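Local structure of Myo-inositol 2-dehydrogenase (Thermotoga maritima, 3EZY) at residues A[7-11]-A[33-39]; A[65-71]-A[89-94]. The protein catalyses the NAD(+)-dependent oxidation of myo-inositol to scyllo-inosose, and so probably serves in a myo-inositol degradation pathway. The contacts are given in a common frame with arbitrary orientation. Where two conformers were deposited one is given. Numbering follows the deposited sequence.

Contact 1 of 2, residues A[7-11]-A[33-39]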
# COMPACT_ATOMS: atom_id res chain seq x y z
N VAL A 7 33.46 -21.15 -16.58
CA VAL A 7 32.04 -21.42 -16.55
C VAL A 7 31.69 -22.55 -17.52
O VAL A 7 32.03 -22.49 -18.70
CB VAL A 7 31.22 -20.15 -16.97
CG1 VAL A 7 29.71 -20.44 -16.93
CG2 VAL A 7 31.56 -18.97 -16.06
N ILE A 8 31.08 -23.61 -17.01
CA ILE A 8 30.64 -24.70 -17.86
C ILE A 8 29.13 -24.62 -18.08
O ILE A 8 28.34 -24.58 -17.12
CB ILE A 8 30.95 -26.07 -17.23
CG1 ILE A 8 32.45 -26.18 -17.00
CG2 ILE A 8 30.46 -27.20 -18.14
CD1 ILE A 8 32.83 -27.42 -16.21
N GLY A 9 28.71 -24.58 -19.35
CA GLY A 9 27.28 -24.54 -19.63
C GLY A 9 26.87 -23.09 -19.87
O GLY A 9 26.89 -22.27 -18.98
N LEU A 10 26.51 -22.77 -21.11
CA LEU A 10 26.14 -21.40 -21.42
C LEU A 10 24.66 -21.34 -21.77
O LEU A 10 24.27 -20.84 -22.83
CB LEU A 10 26.99 -20.89 -22.57
CG LEU A 10 28.48 -20.79 -22.31
CD1 LEU A 10 29.20 -20.51 -23.67
CD2 LEU A 10 28.86 -19.76 -21.26
N GLY A 11 23.85 -21.91 -20.88
CA GLY A 11 22.42 -21.82 -20.98
C GLY A 11 22.04 -20.49 -20.36
O GLY A 11 22.85 -19.60 -20.17
N SER A 33 32.91 -23.14 -21.46
CA SER A 33 32.78 -24.43 -22.11
C SER A 33 31.30 -24.64 -22.35
O SER A 33 30.47 -24.26 -21.52
CB SER A 33 33.34 -25.56 -21.24
OG SER A 33 33.03 -26.84 -21.80
N ASP A 34 30.98 -25.22 -23.51
CA ASP A 34 29.62 -25.57 -23.81
C ASP A 34 29.73 -26.57 -24.95
O ASP A 34 30.68 -26.50 -25.73
CB ASP A 34 28.82 -24.32 -24.24
CG ASP A 34 27.32 -24.59 -24.37
OD1 ASP A 34 26.84 -24.96 -25.47
OD2 ASP A 34 26.58 -24.38 -23.39
N VAL A 35 28.79 -27.48 -25.04
CA VAL A 35 28.88 -28.49 -26.08
C VAL A 35 28.35 -28.03 -27.44
O VAL A 35 28.55 -28.72 -28.43
CB VAL A 35 28.24 -29.83 -25.63
CG1 VAL A 35 29.17 -30.53 -24.59
CG2 VAL A 35 26.83 -29.60 -25.10
N ARG A 36 27.67 -26.88 -27.50
CA ARG A 36 27.24 -26.33 -28.78
C ARG A 36 28.31 -25.44 -29.32
O ARG A 36 28.59 -24.39 -28.72
CB ARG A 36 25.98 -25.49 -28.59
CG ARG A 36 24.80 -26.24 -28.05
CD ARG A 36 23.81 -25.25 -27.51
NE ARG A 36 24.12 -24.88 -26.12
CZ ARG A 36 23.39 -24.02 -25.39
NH1 ARG A 36 22.31 -23.45 -25.92
NH2 ARG A 36 23.76 -23.75 -24.14
N GLU A 37 28.90 -25.81 -30.46
CA GLU A 37 30.06 -25.09 -30.98
C GLU A 37 29.79 -23.63 -31.35
O GLU A 37 30.62 -22.77 -31.10
CB GLU A 37 30.71 -25.84 -32.16
CG GLU A 37 31.65 -27.01 -31.74
CD GLU A 37 32.91 -27.14 -32.62
OE1 GLU A 37 32.79 -27.06 -33.86
OE2 GLU A 37 34.02 -27.33 -32.05
N ASP A 38 28.63 -23.34 -31.93
CA ASP A 38 28.38 -21.95 -32.33
C ASP A 38 28.08 -21.05 -31.13
O ASP A 38 28.53 -19.90 -31.09
CB ASP A 38 27.28 -21.85 -33.38
CG ASP A 38 27.63 -22.62 -34.63
OD1 ASP A 38 28.38 -22.06 -35.50
OD2 ASP A 38 27.17 -23.79 -34.73
N ARG A 39 27.35 -21.60 -30.16
CA ARG A 39 27.15 -20.96 -28.86
C ARG A 39 28.50 -20.59 -28.22
O ARG A 39 28.75 -19.42 -27.90
CB ARG A 39 26.36 -21.91 -27.95
CG ARG A 39 25.90 -21.30 -26.59
CD ARG A 39 24.93 -20.15 -26.77
NE ARG A 39 24.60 -19.50 -25.50
CZ ARG A 39 24.17 -18.24 -25.39
NH1 ARG A 39 24.01 -17.49 -26.49
NH2 ARG A 39 23.91 -17.72 -24.18

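Contact 2 of 2, residues A[65-71]-A[89-94]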
# COMPACT_ATOMS: atom_id res chain seq x y z
N VAL A 65 42.79 -22.03 -14.41
CA VAL A 65 41.44 -21.96 -13.81
C VAL A 65 41.44 -22.23 -12.29
O VAL A 65 41.80 -23.30 -11.87
CB VAL A 65 40.47 -22.97 -14.50
CG1 VAL A 65 39.11 -23.06 -13.73
CG2 VAL A 65 40.24 -22.58 -15.97
N ASP A 66 41.04 -21.25 -11.49
CA ASP A 66 41.11 -21.38 -10.01
C ASP A 66 39.81 -21.97 -9.39
O ASP A 66 39.83 -22.66 -8.35
CB ASP A 66 41.40 -20.01 -9.39
CG ASP A 66 42.71 -19.43 -9.86
OD1 ASP A 66 43.71 -20.19 -9.79
OD2 ASP A 66 42.76 -18.25 -10.31
N ALA A 67 38.68 -21.70 -10.04
CA ALA A 67 37.37 -22.09 -9.54
C ALA A 67 36.45 -22.25 -10.73
O ALA A 67 36.65 -21.65 -11.78
CB ALA A 67 36.84 -21.01 -8.55
N VAL A 68 35.45 -23.10 -10.59
CA VAL A 68 34.62 -23.47 -11.72
C VAL A 68 33.15 -23.29 -11.36
O VAL A 68 32.72 -23.67 -10.26
CB VAL A 68 34.85 -24.96 -12.05
CG1 VAL A 68 33.97 -25.40 -13.19
CG2 VAL A 68 36.32 -25.21 -12.41
N LEU A 69 32.36 -22.76 -12.30
CA LEU A 69 30.90 -22.73 -12.16
C LEU A 69 30.29 -23.80 -13.05
O LEU A 69 30.33 -23.69 -14.28
CB LEU A 69 30.32 -21.36 -12.56
CG LEU A 69 30.99 -20.10 -12.00
CD1 LEU A 69 30.20 -18.80 -12.29
CD2 LEU A 69 31.27 -20.17 -10.48
N VAL A 70 29.75 -24.85 -12.43
CA VAL A 70 29.09 -25.93 -13.17
C VAL A 70 27.61 -25.55 -13.42
O VAL A 70 26.79 -25.56 -12.48
CB VAL A 70 29.19 -27.29 -12.41
CG1 VAL A 70 28.40 -28.37 -13.12
CG2 VAL A 70 30.68 -27.69 -12.20
N CYS A 71 27.27 -25.23 -14.68
CA CYS A 71 25.93 -24.75 -15.02
C CYS A 71 25.40 -25.53 -16.21
O CYS A 71 24.66 -25.00 -17.01
CB CYS A 71 25.98 -23.26 -15.41
SG CYS A 71 26.81 -22.17 -14.22
N LYS A 89 40.04 -28.03 -7.71
CA LYS A 89 39.43 -26.73 -8.08
C LYS A 89 38.17 -26.44 -7.25
O LYS A 89 37.27 -27.27 -7.22
CB LYS A 89 38.99 -26.74 -9.56
CG LYS A 89 40.16 -27.00 -10.56
CD LYS A 89 41.38 -26.12 -10.20
CE LYS A 89 42.58 -26.44 -11.11
NZ LYS A 89 42.25 -26.23 -12.55
N HIS A 90 38.07 -25.25 -6.66
CA HIS A 90 36.87 -24.85 -5.93
C HIS A 90 35.66 -24.83 -6.86
O HIS A 90 35.78 -24.44 -8.02
CB HIS A 90 37.08 -23.47 -5.35
CG HIS A 90 38.14 -23.44 -4.30
ND1 HIS A 90 38.06 -24.20 -3.15
CD2 HIS A 90 39.32 -22.77 -4.24
CE1 HIS A 90 39.14 -23.97 -2.41
NE2 HIS A 90 39.91 -23.11 -3.04
N VAL A 91 34.50 -25.30 -6.39
CA VAL A 91 33.40 -25.53 -7.32
C VAL A 91 32.06 -24.97 -6.85
O VAL A 91 31.64 -25.17 -5.68
CB VAL A 91 33.28 -27.06 -7.79
CG1 VAL A 91 33.20 -28.00 -6.63
CG2 VAL A 91 32.08 -27.27 -8.71
N PHE A 92 31.40 -24.22 -7.75
CA PHE A 92 30.02 -23.76 -7.53
C PHE A 92 29.16 -24.59 -8.47
O PHE A 92 29.52 -24.75 -9.66
CB PHE A 92 29.92 -22.26 -7.85
CG PHE A 92 28.50 -21.72 -7.98
CD1 PHE A 92 27.90 -21.02 -6.93
CD2 PHE A 92 27.78 -21.89 -9.17
CE1 PHE A 92 26.56 -20.52 -7.05
CE2 PHE A 92 26.48 -21.38 -9.31
CZ PHE A 92 25.86 -20.70 -8.24
N CYS A 93 28.06 -25.16 -7.96
CA CYS A 93 27.16 -25.95 -8.79
C CYS A 93 25.74 -25.38 -8.77
O CYS A 93 25.12 -25.25 -7.70
CB CYS A 93 27.13 -27.42 -8.30
SG CYS A 93 26.28 -28.57 -9.40
N GLU A 94 25.21 -25.10 -9.95
CA GLU A 94 23.84 -24.64 -10.06
C GLU A 94 22.88 -25.66 -9.45
O GLU A 94 23.19 -26.89 -9.40
CB GLU A 94 23.46 -24.38 -11.55
CG GLU A 94 23.56 -22.89 -11.95
CD GLU A 94 22.80 -21.99 -10.96
OE1 GLU A 94 23.35 -20.94 -10.53
OE2 GLU A 94 21.66 -22.33 -10.60

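Contact 1 of 2, residues A[7-11]-A[33-39]
Strand 3-8 and strand 27-33 run parallel and end together here, at the C-terminal edge of the Rossmann-fold sheet. Ile-8 bridges Ser-33 with their CA atoms 4.8 Å apart, and two hydrogen bonds frame the pair: Ser-33 N to Val-7 O (3.0 Å) and Gly-9 N to Ser-33 O (2.8 Å). Beyond this point both segments turn off into loops. Gly-9 and Gly-11 fit the first two glycines of a GxGxxG motif; Gly-9 has phi/psi of 97/111, where a CB would jam against the carbonyl oxygen of Ile-8, and Gly-11 occupies the N-cap position of helix 12-20. Asp-34 closes the gap between the loops, its OD2 accepting from Leu-10 N at 2.8 Å. An acidic residue at the end of the second strand is, in NAD-dependent Rossmann folds, the usual partner of the adenosine ribose; Asp-34 is placed consistently with that role. Its OD1 accepts from Arg-36 N in an Asx turn, and the Arg-36 guanidinium forms a salt bridge with the carboxylate. Leu-10 points toward the 33-39 segment and supplies the largest buried patch. Arg-39, whose NH2 is hydrogen-bonded to Thr-15 OG1, reaches back from helix 37-47, and its NE donates to Leu-10 O at 3.0 Å.

Contact 2 of 2, residues A[65-71]-A[89-94]
Two parallel strands lie side by side, their axes 4.7 Å apart at closest approach and 16° from parallel, and in-register bridges from Ala-67/His-90 to Val-70/Cys-93 set the side chains in matched rows. Hydrogen bonds zigzag between them: Val-68 N to His-90 O (2.9 Å), Phe-92 N to Val-68 O (2.9 Å), Val-70 N to Phe-92 O (2.8 Å) and Glu-94 N to Val-70 O (3.0 Å). On one face Val-68, Val-70, Val-91 and Cys-93 form a low apolar surface under helix 77-86. Branched Val-70 fills the space between Val-91 and Cys-93, its CG2 3.8 Å from Val-91 CG2 and its CG1 4.3 Å from Cys-93 SG. The opposite face carries Ala-67, Leu-69, His-90 and Phe-92. There small Ala-67 sits beside the base of His-90, CB to CB 4.0 Å, and Leu-69 CD2 presses on Phe-92 CB at 3.6 Å; helix 277-298 covers this side, and the Phe-92 ring meets His-17 edge-to-face. At the N-terminal end Lys-89 curls back, its NZ donating to Val-65 O (3.0 Å), Ile-60 O and Asp-62 O. With helix 77-86 as the connection, the two strands make the beta-alpha-beta unit characteristic of the Rossmann fold.

How the contacts relate
Both contacts belong to one six-stranded parallel sheet of the NAD-binding Rossmann domain, their centres about 15 Å apart. Contact 1 joins strand 3-8 to the end of strand 27-33, and contact 2 pairs strands 67-70 and 90-94; both segments of contact 1 precede those of contact 2 in sequence. Strands 3-8 and 67-70 are neighbours in the sheet, so the contacts meet: Ile-8 N lies 2.8 Å from Leu-69 O and Ile-8 O 2.7 Å from Cys-71 N, both probable hydrogen bonds. Strand 3-8 has strands 27-33 and 51-53 on one side and 67-70, 90-94 and 118-121 on the other, and its glycine-containing loop lies next to Cys-71, consistent with a cofactor site along this C-terminal edge.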